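Local coordinates for protein probable aminotransferase (Pseudomonas aeruginosa, PDB 5YKR) that is a probable class-III aminotransferase, a PLP-dependent enzyme of fold type I, carrying its pyridoxal phosphate as a covalent lysine adduct and assembled from two copies of the chain, at residues T140-R151 / Y166-Q174; A351-L362 / T433-E443. All coordinates share one frame; numbering follows the deposited sequence.

Interaction 1: T140-R151 / Y166-Q174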
loop_
_atom_site.group_PDB
_atom_site.type_symbol
_atom_site.label_atom_id
_atom_site.label_comp_id
_atom_site.label_asym_id
_atom_site.label_seq_id
_atom_site.Cartn_x
_atom_site.Cartn_y
_atom_site.Cartn_z
ATOM N N THR A 140 -1.396 3.573 6.132
ATOM C CA THR A 140 -1.047 2.406 6.937
ATOM C C THR A 140 0.442 2.103 6.877
ATOM O O THR A 140 1.082 1.890 7.937
ATOM C CB THR A 140 -1.821 1.168 6.452
ATOM O OG1 THR A 140 -3.216 1.325 6.717
ATOM C CG2 THR A 140 -1.330 -0.073 7.138
ATOM N N ASP A 141 0.988 2.073 5.674
ATOM C CA ASP A 141 2.385 1.709 5.544
ATOM C C ASP A 141 3.299 2.766 6.154
ATOM O O ASP A 141 4.317 2.435 6.748
ATOM C CB ASP A 141 2.743 1.485 4.083
ATOM C CG ASP A 141 2.267 0.172 3.553
ATOM O OD1 ASP A 141 1.675 -0.650 4.306
ATOM O OD2 ASP A 141 2.555 -0.066 2.343
ATOM N N ALA A 142 2.950 4.049 6.006
ATOM C CA ALA A 142 3.706 5.085 6.675
ATOM C C ALA A 142 3.766 4.833 8.186
ATOM O O ALA A 142 4.831 4.843 8.802
ATOM C CB ALA A 142 3.174 6.472 6.354
ATOM N N ASN A 143 2.610 4.526 8.767
ATOM C CA ASN A 143 2.583 4.203 10.215
ATOM C C ASN A 143 3.402 2.953 10.536
ATOM O O ASN A 143 4.192 2.976 11.485
ATOM C CB ASN A 143 1.135 4.098 10.693
ATOM C CG ASN A 143 0.447 5.439 10.811
ATOM O OD1 ASN A 143 1.072 6.445 11.136
ATOM N ND2 ASN A 143 -0.859 5.457 10.569
ATOM N N ARG A 144 3.235 1.862 9.765
ATOM C CA ARG A 144 3.988 0.638 10.047
ATOM C C ARG A 144 5.476 0.886 10.014
ATOM O O ARG A 144 6.252 0.373 10.850
ATOM C CB ARG A 144 3.675 -0.465 8.947
ATOM C CG ARG A 144 2.265 -0.960 8.975
ATOM C CD ARG A 144 2.112 -2.220 8.189
ATOM N NE ARG A 144 2.455 -2.210 6.767
ATOM C CZ ARG A 144 3.294 -3.040 6.179
ATOM N NH1 ARG A 144 4.104 -3.810 6.834
ATOM N NH2 ARG A 144 3.316 -3.041 4.879
ATOM N N PHE A 145 5.903 1.625 8.989
ATOM C CA PHE A 145 7.338 1.794 8.739
ATOM C C PHE A 145 7.971 2.733 9.761
ATOM O O PHE A 145 9.050 2.472 10.244
ATOM C CB PHE A 145 7.584 2.293 7.317
ATOM C CG PHE A 145 7.090 1.365 6.220
ATOM C CD1 PHE A 145 6.775 0.047 6.463
ATOM C CD2 PHE A 145 6.999 1.823 4.919
ATOM C CE1 PHE A 145 6.316 -0.774 5.453
ATOM C CE2 PHE A 145 6.570 0.995 3.905
ATOM C CZ PHE A 145 6.236 -0.314 4.158
ATOM N N VAL A 146 7.248 3.799 10.118
ATOM C CA VAL A 146 7.713 4.680 11.196
ATOM C C VAL A 146 7.854 3.886 12.493
ATOM O O VAL A 146 8.843 4.054 13.232
ATOM C CB VAL A 146 6.828 5.907 11.355
ATOM C CG1 VAL A 146 7.107 6.627 12.652
ATOM C CG2 VAL A 146 6.998 6.825 10.143
ATOM N N LEU A 147 6.860 3.019 12.792
ATOM C CA LEU A 147 6.973 2.267 14.059
ATOM C C LEU A 147 8.206 1.351 14.032
ATOM O O LEU A 147 8.924 1.239 15.054
ATOM C CB LEU A 147 5.709 1.489 14.324
ATOM C CG LEU A 147 4.457 2.304 14.655
ATOM C CD1 LEU A 147 3.242 1.358 14.804
ATOM C CD2 LEU A 147 4.681 3.150 15.908
ATOM N N ARG A 148 8.476 0.694 12.900
ATOM C CA ARG A 148 9.677 -0.128 12.764
ATOM C C ARG A 148 10.940 0.686 13.029
ATOM O O ARG A 148 11.815 0.245 13.778
ATOM C CB ARG A 148 9.714 -0.745 11.347
ATOM C CG ARG A 148 11.043 -1.396 10.988
ATOM C CD ARG A 148 11.046 -2.014 9.596
ATOM N NE ARG A 148 10.257 -3.235 9.554
ATOM C CZ ARG A 148 10.629 -4.420 10.016
ATOM N NH1 ARG A 148 11.832 -4.609 10.420
ATOM N NH2 ARG A 148 9.743 -5.446 10.054
ATOM N N LEU A 149 11.041 1.873 12.408
ATOM C CA LEU A 149 12.210 2.670 12.585
ATOM C C LEU A 149 12.340 3.142 14.047
ATOM O O LEU A 149 13.451 3.257 14.564
ATOM C CB LEU A 149 12.165 3.874 11.621
ATOM C CG LEU A 149 12.369 3.503 10.152
ATOM C CD1 LEU A 149 12.061 4.659 9.232
ATOM C CD2 LEU A 149 13.784 2.986 9.862
ATOM N N CYS A 150 11.212 3.443 14.707
ATOM C CA CYS A 150 11.252 3.819 16.131
ATOM C C CYS A 150 11.742 2.674 17.002
ATOM O O CYS A 150 12.486 2.895 17.951
ATOM C CB CYS A 150 9.905 4.349 16.607
ATOM S SG CYS A 150 9.449 5.953 15.946
ATOM N N ARG A 151 11.293 1.452 16.703
ATOM C CA ARG A 151 11.831 0.276 17.417
ATOM C C ARG A 151 13.348 0.125 17.185
ATOM O O ARG A 151 14.113 -0.164 18.129
ATOM C CB ARG A 151 11.084 -0.999 17.043
ATOM C CG ARG A 151 9.663 -1.041 17.543
ATOM C CD ARG A 151 9.073 -2.450 17.372
ATOM N NE ARG A 151 7.761 -2.554 17.973
ATOM C CZ ARG A 151 6.603 -2.395 17.386
ATOM N NH1 ARG A 151 6.518 -2.176 16.112
ATOM N NH2 ARG A 151 5.476 -2.471 18.151
ATOM N N TYR A 166 -7.965 4.908 15.033
ATOM C CA TYR A 166 -7.755 4.156 13.766
ATOM C C TYR A 166 -6.556 4.740 13.072
ATOM O O TYR A 166 -6.478 5.953 12.869
ATOM C CB TYR A 166 -8.962 4.147 12.807
ATOM C CG TYR A 166 -8.770 3.211 11.615
ATOM C CD1 TYR A 166 -8.715 1.854 11.829
ATOM C CD2 TYR A 166 -8.629 3.669 10.312
ATOM C CE1 TYR A 166 -8.527 0.955 10.807
ATOM C CE2 TYR A 166 -8.451 2.749 9.251
ATOM C CZ TYR A 166 -8.409 1.388 9.535
ATOM O OH TYR A 166 -8.232 0.434 8.524
ATOM N N HIS A 167 -5.630 3.852 12.668
ATOM C CA HIS A 167 -4.390 4.204 11.947
ATOM C C HIS A 167 -4.169 3.338 10.701
ATOM O O HIS A 167 -3.043 3.355 10.158
ATOM C CB HIS A 167 -3.215 4.126 12.893
ATOM C CG HIS A 167 -3.337 5.090 14.003
ATOM N ND1 HIS A 167 -3.203 6.451 13.828
ATOM C CD2 HIS A 167 -3.637 4.905 15.314
ATOM C CE1 HIS A 167 -3.445 7.073 14.988
ATOM N NE2 HIS A 167 -3.709 6.153 15.901
ATOM N N GLY A 168 -5.219 2.646 10.253
ATOM C CA GLY A 168 -5.115 1.694 9.156
ATOM C C GLY A 168 -4.908 0.265 9.624
ATOM O O GLY A 168 -5.133 -0.049 10.801
ATOM N N SER A 169 -4.405 -0.566 8.714
ATOM C CA SER A 169 -4.203 -1.996 9.008
ATOM C C SER A 169 -2.857 -2.196 9.672
ATOM O O SER A 169 -1.993 -2.955 9.196
ATOM C CB SER A 169 -4.451 -2.852 7.774
ATOM O OG SER A 169 -3.638 -2.481 6.670
ATOM N N VAL A 170 -2.711 -1.526 10.811
ATOM C CA VAL A 170 -1.499 -1.554 11.658
ATOM C C VAL A 170 -1.877 -2.519 12.790
ATOM O O VAL A 170 -2.650 -2.151 13.699
ATOM C CB VAL A 170 -1.129 -0.169 12.216
ATOM C CG1 VAL A 170 0.069 -0.260 13.137
ATOM C CG2 VAL A 170 -0.878 0.827 11.088
ATOM N N ASP A 171 -1.417 -3.768 12.732
ATOM C CA ASP A 171 -1.965 -4.802 13.643
ATOM C C ASP A 171 -1.752 -4.456 15.098
ATOM O O ASP A 171 -2.648 -4.700 15.912
ATOM C CB ASP A 171 -1.295 -6.143 13.329
ATOM C CG ASP A 171 -1.693 -6.750 11.971
ATOM O OD1 ASP A 171 -2.614 -6.276 11.285
ATOM O OD2 ASP A 171 -1.088 -7.798 11.604
ATOM N N GLU A 172 -0.622 -3.836 15.445
ATOM C CA GLU A 172 -0.333 -3.478 16.846
ATOM C C GLU A 172 -1.338 -2.488 17.428
ATOM O O GLU A 172 -1.456 -2.388 18.652
ATOM C CB GLU A 172 1.051 -2.845 17.039
ATOM C CG GLU A 172 2.211 -3.568 16.514
ATOM C CD GLU A 172 2.572 -3.000 15.168
ATOM O OE1 GLU A 172 1.725 -3.205 14.267
ATOM O OE2 GLU A 172 3.649 -2.365 15.023
ATOM N N SER A 173 -2.037 -1.744 16.563
ATOM C CA SER A 173 -3.012 -0.778 17.039
ATOM C C SER A 173 -4.401 -1.337 17.272
ATOM O O SER A 173 -5.269 -0.627 17.788
ATOM C CB SER A 173 -3.161 0.393 16.021
ATOM O OG SER A 173 -3.830 -0.007 14.813
ATOM N N GLN A 174 -4.626 -2.594 16.870
ATOM C CA GLN A 174 -5.978 -3.188 16.799
ATOM C C GLN A 174 -6.351 -3.790 18.169
ATOM O O GLN A 174 -6.551 -4.991 18.314
ATOM C CB GLN A 174 -6.079 -4.232 15.712
ATOM C CG GLN A 174 -5.646 -3.772 14.320
ATOM C CD GLN A 174 -6.626 -2.917 13.570
ATOM O OE1 GLN A 174 -7.626 -2.423 14.154
ATOM N NE2 GLN A 174 -6.390 -2.740 12.253
HETATM O O HOH W 1 -5.162 -0.800 5.343
#

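Interaction 2: A351-L362 / T433-E443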
loop_
_atom_site.group_PDB
_atom_site.type_symbol
_atom_site.label_atom_id
_atom_site.label_comp_id
_atom_site.label_asym_id
_atom_site.label_seq_id
_atom_site.Cartn_x
_atom_site.Cartn_y
_atom_site.Cartn_z
ATOM N N ALA A 351 -8.421 27.698 -1.011
ATOM C CA ALA A 351 -9.230 26.471 -1.051
ATOM C C ALA A 351 -9.798 26.197 0.350
ATOM O O ALA A 351 -10.990 25.915 0.518
ATOM C CB ALA A 351 -8.412 25.300 -1.538
ATOM N N TYR A 352 -8.906 26.253 1.340
ATOM C CA TYR A 352 -9.342 25.979 2.697
ATOM C C TYR A 352 -10.347 27.032 3.195
ATOM O O TYR A 352 -11.268 26.712 3.915
ATOM C CB TYR A 352 -8.172 25.811 3.631
ATOM C CG TYR A 352 -7.570 24.416 3.648
ATOM C CD1 TYR A 352 -6.518 24.062 2.799
ATOM C CD2 TYR A 352 -7.993 23.480 4.569
ATOM C CE1 TYR A 352 -5.928 22.802 2.863
ATOM C CE2 TYR A 352 -7.441 22.212 4.604
ATOM C CZ TYR A 352 -6.409 21.880 3.778
ATOM O OH TYR A 352 -5.819 20.643 3.894
ATOM N N ARG A 353 -10.161 28.287 2.828
ATOM C CA ARG A 353 -11.096 29.314 3.235
ATOM C C ARG A 353 -12.505 28.963 2.794
ATOM O O ARG A 353 -13.475 29.066 3.570
ATOM C CB ARG A 353 -10.675 30.675 2.717
ATOM C CG ARG A 353 -11.574 31.797 3.228
ATOM C CD ARG A 353 -11.094 33.208 2.793
ATOM N NE ARG A 353 -9.631 33.379 2.791
ATOM C CZ ARG A 353 -8.853 33.333 1.691
ATOM N NH1 ARG A 353 -9.375 33.261 0.457
ATOM N NH2 ARG A 353 -7.551 33.428 1.823
ATOM N N HIS A 354 -12.637 28.592 1.527
ATOM C CA HIS A 354 -13.926 28.174 0.987
ATOM C C HIS A 354 -14.455 26.945 1.723
ATOM O O HIS A 354 -15.631 26.885 2.124
ATOM C CB HIS A 354 -13.805 27.870 -0.499
ATOM C CG HIS A 354 -15.069 27.361 -1.121
ATOM N ND1 HIS A 354 -16.042 28.217 -1.591
ATOM C CD2 HIS A 354 -15.520 26.111 -1.360
ATOM C CE1 HIS A 354 -17.043 27.504 -2.065
ATOM N NE2 HIS A 354 -16.755 26.226 -1.930
ATOM N N MET A 355 -13.607 25.945 1.884
ATOM C CA MET A 355 -14.035 24.711 2.571
ATOM C C MET A 355 -14.517 25.003 4.000
ATOM O O MET A 355 -15.520 24.438 4.456
ATOM C CB MET A 355 -12.865 23.722 2.572
ATOM C CG MET A 355 -12.542 23.157 1.195
ATOM S SD MET A 355 -10.898 22.467 0.990
ATOM C CE MET A 355 -10.981 21.039 2.057
ATOM N N PHE A 356 -13.828 25.892 4.685
ATOM C CA PHE A 356 -14.219 26.232 6.085
ATOM C C PHE A 356 -15.571 26.963 6.123
ATOM O O PHE A 356 -16.405 26.705 6.984
ATOM C CB PHE A 356 -13.207 27.157 6.745
ATOM C CG PHE A 356 -11.851 26.601 6.976
ATOM C CD1 PHE A 356 -11.600 25.243 6.994
ATOM C CD2 PHE A 356 -10.799 27.477 7.189
ATOM C CE1 PHE A 356 -10.343 24.750 7.249
ATOM C CE2 PHE A 356 -9.509 27.012 7.413
ATOM C CZ PHE A 356 -9.295 25.624 7.457
ATOM N N GLN A 357 -15.779 27.885 5.185
ATOM C CA GLN A 357 -17.047 28.609 5.164
ATOM C C GLN A 357 -18.236 27.635 4.986
ATOM O O GLN A 357 -19.267 27.716 5.680
ATOM C CB GLN A 357 -17.032 29.659 4.033
ATOM C CG GLN A 357 -18.345 30.385 3.806
ATOM C CD GLN A 357 -18.293 31.250 2.569
ATOM O OE1 GLN A 357 -18.918 30.948 1.533
ATOM N NE2 GLN A 357 -17.568 32.339 2.665
ATOM N N LEU A 358 -18.087 26.722 4.030
ATOM C CA LEU A 358 -19.172 25.785 3.728
ATOM C C LEU A 358 -19.352 24.774 4.870
ATOM O O LEU A 358 -20.485 24.421 5.212
ATOM C CB LEU A 358 -18.985 25.111 2.360
ATOM C CG LEU A 358 -19.331 25.895 1.087
ATOM C CD1 LEU A 358 -20.825 26.122 1.025
ATOM C CD2 LEU A 358 -18.683 27.253 1.070
ATOM N N ALA A 359 -18.233 24.325 5.457
ATOM C CA ALA A 359 -18.309 23.401 6.595
ATOM C C ALA A 359 -18.958 24.059 7.815
ATOM O O ALA A 359 -19.745 23.430 8.521
ATOM C CB ALA A 359 -16.946 22.823 6.896
ATOM N N ALA A 360 -18.643 25.328 8.059
ATOM C CA ALA A 360 -19.275 26.055 9.156
ATOM C C ALA A 360 -20.749 26.186 8.954
ATOM O O ALA A 360 -21.510 26.045 9.902
ATOM C CB ALA A 360 -18.642 27.411 9.308
ATOM N N GLN A 361 -21.174 26.422 7.709
ATOM C CA GLN A 361 -22.596 26.506 7.380
ATOM C C GLN A 361 -23.272 25.150 7.687
ATOM O O GLN A 361 -24.345 25.079 8.251
ATOM C CB GLN A 361 -22.773 26.912 5.905
ATOM C CG GLN A 361 -24.224 26.973 5.360
ATOM C CD GLN A 361 -24.309 26.995 3.818
ATOM O OE1 GLN A 361 -23.297 27.218 3.143
ATOM N NE2 GLN A 361 -25.517 26.761 3.263
ATOM N N LEU A 362 -22.621 24.060 7.284
ATOM C CA LEU A 362 -23.176 22.723 7.460
ATOM C C LEU A 362 -23.293 22.400 8.963
ATOM O O LEU A 362 -24.343 21.913 9.421
ATOM C CB LEU A 362 -22.301 21.695 6.693
ATOM C CG LEU A 362 -22.891 20.283 6.584
ATOM C CD1 LEU A 362 -22.399 19.615 5.288
ATOM C CD2 LEU A 362 -22.557 19.447 7.804
ATOM N N THR A 433 -16.323 19.007 3.162
ATOM C CA THR A 433 -16.447 19.974 2.069
ATOM C C THR A 433 -15.152 20.040 1.264
ATOM O O THR A 433 -14.081 19.725 1.770
ATOM C CB THR A 433 -16.785 21.378 2.604
ATOM O OG1 THR A 433 -15.733 21.815 3.449
ATOM C CG2 THR A 433 -18.069 21.357 3.379
ATOM N N CYS A 434 -15.293 20.393 -0.014
ATOM C CA CYS A 434 -14.172 20.569 -0.916
ATOM C C CYS A 434 -14.333 21.883 -1.671
ATOM O O CYS A 434 -15.368 22.542 -1.546
ATOM C CB CYS A 434 -14.054 19.374 -1.882
ATOM S SG CYS A 434 -15.338 19.219 -3.082
ATOM N N PRO A 435 -13.335 22.270 -2.467
ATOM C CA PRO A 435 -13.470 23.564 -3.177
ATOM C C PRO A 435 -14.663 23.654 -4.114
ATOM O O PRO A 435 -15.157 24.762 -4.338
ATOM C CB PRO A 435 -12.150 23.665 -3.945
ATOM C CG PRO A 435 -11.200 22.926 -3.110
ATOM C CD PRO A 435 -11.975 21.739 -2.593
ATOM N N ALA A 436 -15.142 22.494 -4.619
ATOM C CA ALA A 436 -16.291 22.443 -5.525
ATOM C C ALA A 436 -17.671 22.405 -4.800
ATOM O O ALA A 436 -18.717 22.555 -5.452
ATOM C CB ALA A 436 -16.176 21.269 -6.457
ATOM N N THR A 437 -17.676 22.215 -3.478
ATOM C CA THR A 437 -18.942 22.234 -2.729
ATOM C C THR A 437 -19.585 23.626 -2.832
ATOM O O THR A 437 -18.872 24.655 -2.823
ATOM C CB THR A 437 -18.734 21.843 -1.258
ATOM O OG1 THR A 437 -17.909 20.646 -1.217
ATOM C CG2 THR A 437 -20.081 21.657 -0.538
ATOM N N ARG A 438 -20.894 23.655 -3.022
ATOM C CA ARG A 438 -21.618 24.918 -3.132
ATOM C C ARG A 438 -22.578 25.070 -1.957
ATOM O O ARG A 438 -22.998 24.078 -1.344
ATOM C CB ARG A 438 -22.433 24.909 -4.436
ATOM C CG ARG A 438 -21.621 24.805 -5.722
ATOM C CD ARG A 438 -22.495 24.414 -6.919
ATOM N NE ARG A 438 -23.318 23.209 -6.636
ATOM C CZ ARG A 438 -24.204 22.633 -7.459
ATOM N NH1 ARG A 438 -24.423 23.117 -8.686
ATOM N NH2 ARG A 438 -24.855 21.533 -7.057
ATOM N N ALA A 439 -22.949 26.310 -1.662
ATOM C CA ALA A 439 -23.893 26.580 -0.575
ATOM C C ALA A 439 -25.195 25.793 -0.734
ATOM O O ALA A 439 -25.722 25.243 0.237
ATOM C CB ALA A 439 -24.181 28.067 -0.516
ATOM N N GLU A 440 -25.695 25.681 -1.956
ATOM C CA GLU A 440 -26.901 24.886 -2.205
ATOM C C GLU A 440 -26.778 23.424 -1.810
ATOM O O GLU A 440 -27.769 22.773 -1.451
ATOM C CB GLU A 440 -27.426 25.031 -3.662
ATOM C CG GLU A 440 -26.534 24.465 -4.742
ATOM C CD GLU A 440 -26.953 24.850 -6.156
ATOM O OE1 GLU A 440 -27.973 24.287 -6.639
ATOM O OE2 GLU A 440 -26.254 25.692 -6.779
ATOM N N ASP A 441 -25.561 22.892 -1.923
ATOM C CA ASP A 441 -25.328 21.492 -1.596
ATOM C C ASP A 441 -25.428 21.295 -0.082
ATOM O O ASP A 441 -26.009 20.314 0.400
ATOM C CB ASP A 441 -23.913 21.094 -2.016
ATOM C CG ASP A 441 -23.647 21.227 -3.491
ATOM O OD1 ASP A 441 -24.601 21.162 -4.303
ATOM O OD2 ASP A 441 -22.431 21.412 -3.830
ATOM N N VAL A 442 -24.881 22.243 0.655
ATOM C CA VAL A 442 -25.003 22.241 2.110
ATOM C C VAL A 442 -26.476 22.388 2.530
ATOM O O VAL A 442 -26.942 21.676 3.443
ATOM C CB VAL A 442 -24.132 23.335 2.724
ATOM C CG1 VAL A 442 -24.400 23.462 4.208
ATOM C CG2 VAL A 442 -22.672 23.056 2.464
ATOM N N GLU A 443 -27.207 23.279 1.867
ATOM C CA GLU A 443 -28.621 23.445 2.180
ATOM C C GLU A 443 -29.405 22.163 1.927
ATOM O O GLU A 443 -30.322 21.816 2.708
ATOM C CB GLU A 443 -29.190 24.655 1.379
ATOM C CG GLU A 443 -28.596 25.981 1.834
ATOM C CD GLU A 443 -28.627 27.150 0.801
ATOM O OE1 GLU A 443 -29.334 27.099 -0.258
ATOM O OE2 GLU A 443 -27.920 28.166 1.062
#

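Interaction 1: T140-R151 / Y166-Q174
The phosphate end of the cofactor pocket is where helix 139-154 meets the loop 166-174, and T140 and S169 touch beside it. The hydroxyl OG1 of T140 accepts the backbone N-H of S169, N to OG1 3.0 Å, and also hydrogen-bonds to OP3 of LLP at position 286. G168 fits tightly under it, its CA 3.1 Å from T140 OG1, with no side chain to get in the way. A water bridges T140 OG1 and S169 OG, 2.6 Å from the latter. One turn on, N143 sends its amide across the H167 side chain, amide and imidazole planes 87° apart. Its ND2 lands on a lone pair of H167 O at 3.1 Å, in the carbonyl plane, and reaches D259, the carboxylate that takes H167 ND1. V170 lies against the helix: CG2 meets N143 CB, while CG1, anti to the backbone N (chi1 177°), touches L147 CD1 at 3.9 Å. At the far end R151 stretches out nearly straight and NH1 makes a salt bridge to OE2 of E172 at 3.1 Å, on the anti side of the carboxylate and in the guanidinium plane. E172 bends at chi2 (97°) to bring OE2 there, and R151 NE is held by the carbonyl of D157. R144 holds D141 OD1 with NE and NH2, while NH1 bonds S169 O of the second subunit. The contact runs from phosphate-side polar bonds through an apolar middle to a salt bridge, and S169 N-H, the water and the LLP phosphate, three partners for one oxygen, probably fix the rotation of the T140 hydroxyl.

Interaction 2: A351-L362 / T433-E443
A helix paired with the turn that leads into its partner makes this contact: helix 349-372 runs beside helix 439-456, and residues 433-438 cross its flank before the second helix starts. The axes of 351-362 and 439-443 come within 9.6 Å, nearly parallel at 22°. T433 sits against M355 and A359; its hydroxyl donates to M355 O, OG1 to O 2.8 Å, a carbonyl that already takes A359 N from the opposite face of its plane. Its methyl CG2 lies over A359 N at 3.6 Å. H354, with CG anti to the backbone N (chi1 177°), swings its ring up to the type I turn 434-437, and NE2 meets T437 O at 2.8 Å, almost exactly in the ring plane. L358 CD2 lies over one face, toward the rim of the ring. M355 and P435 lie side by side, SD 3.8 Å from CD. Further along, L358 CD1 presses on A439 N at 3.4 Å, and V442 wedges between L358 and L362, its CG1 3.7 Å from L362 CB. Q361 reaches along the outside, where NE2 makes a weak bond to A439 O. R438, at the N-cap position, donates its backbone N to D441 OD2. A359 and L362 touch V386 and M355 touches F89, so the helix rests on strand 385-389 and on T433, itself backbone-paired to A384 just before that strand.

Interaction 1 and interaction 2 lie on opposite sides of the chain's centre, their own centres 33 Å apart and their nearest atoms about 17 Å apart, and they use different helices. Both are mostly buried, but the 351-362 / 433-443 contact has some exposed residues at its border and touches no other chain, whereas 140-151 / 166-174 is reached by the second subunit. Their chemistry differs too. Interaction 1 joins a helix to a loop beside the cofactor, with an ion pair and a bridging water. Interaction 2 has the larger buried surface, partly helix against turn and partly apolar helix against helix, and its bonds across the contact end on backbone carbonyls, with no salt bridge between its segments.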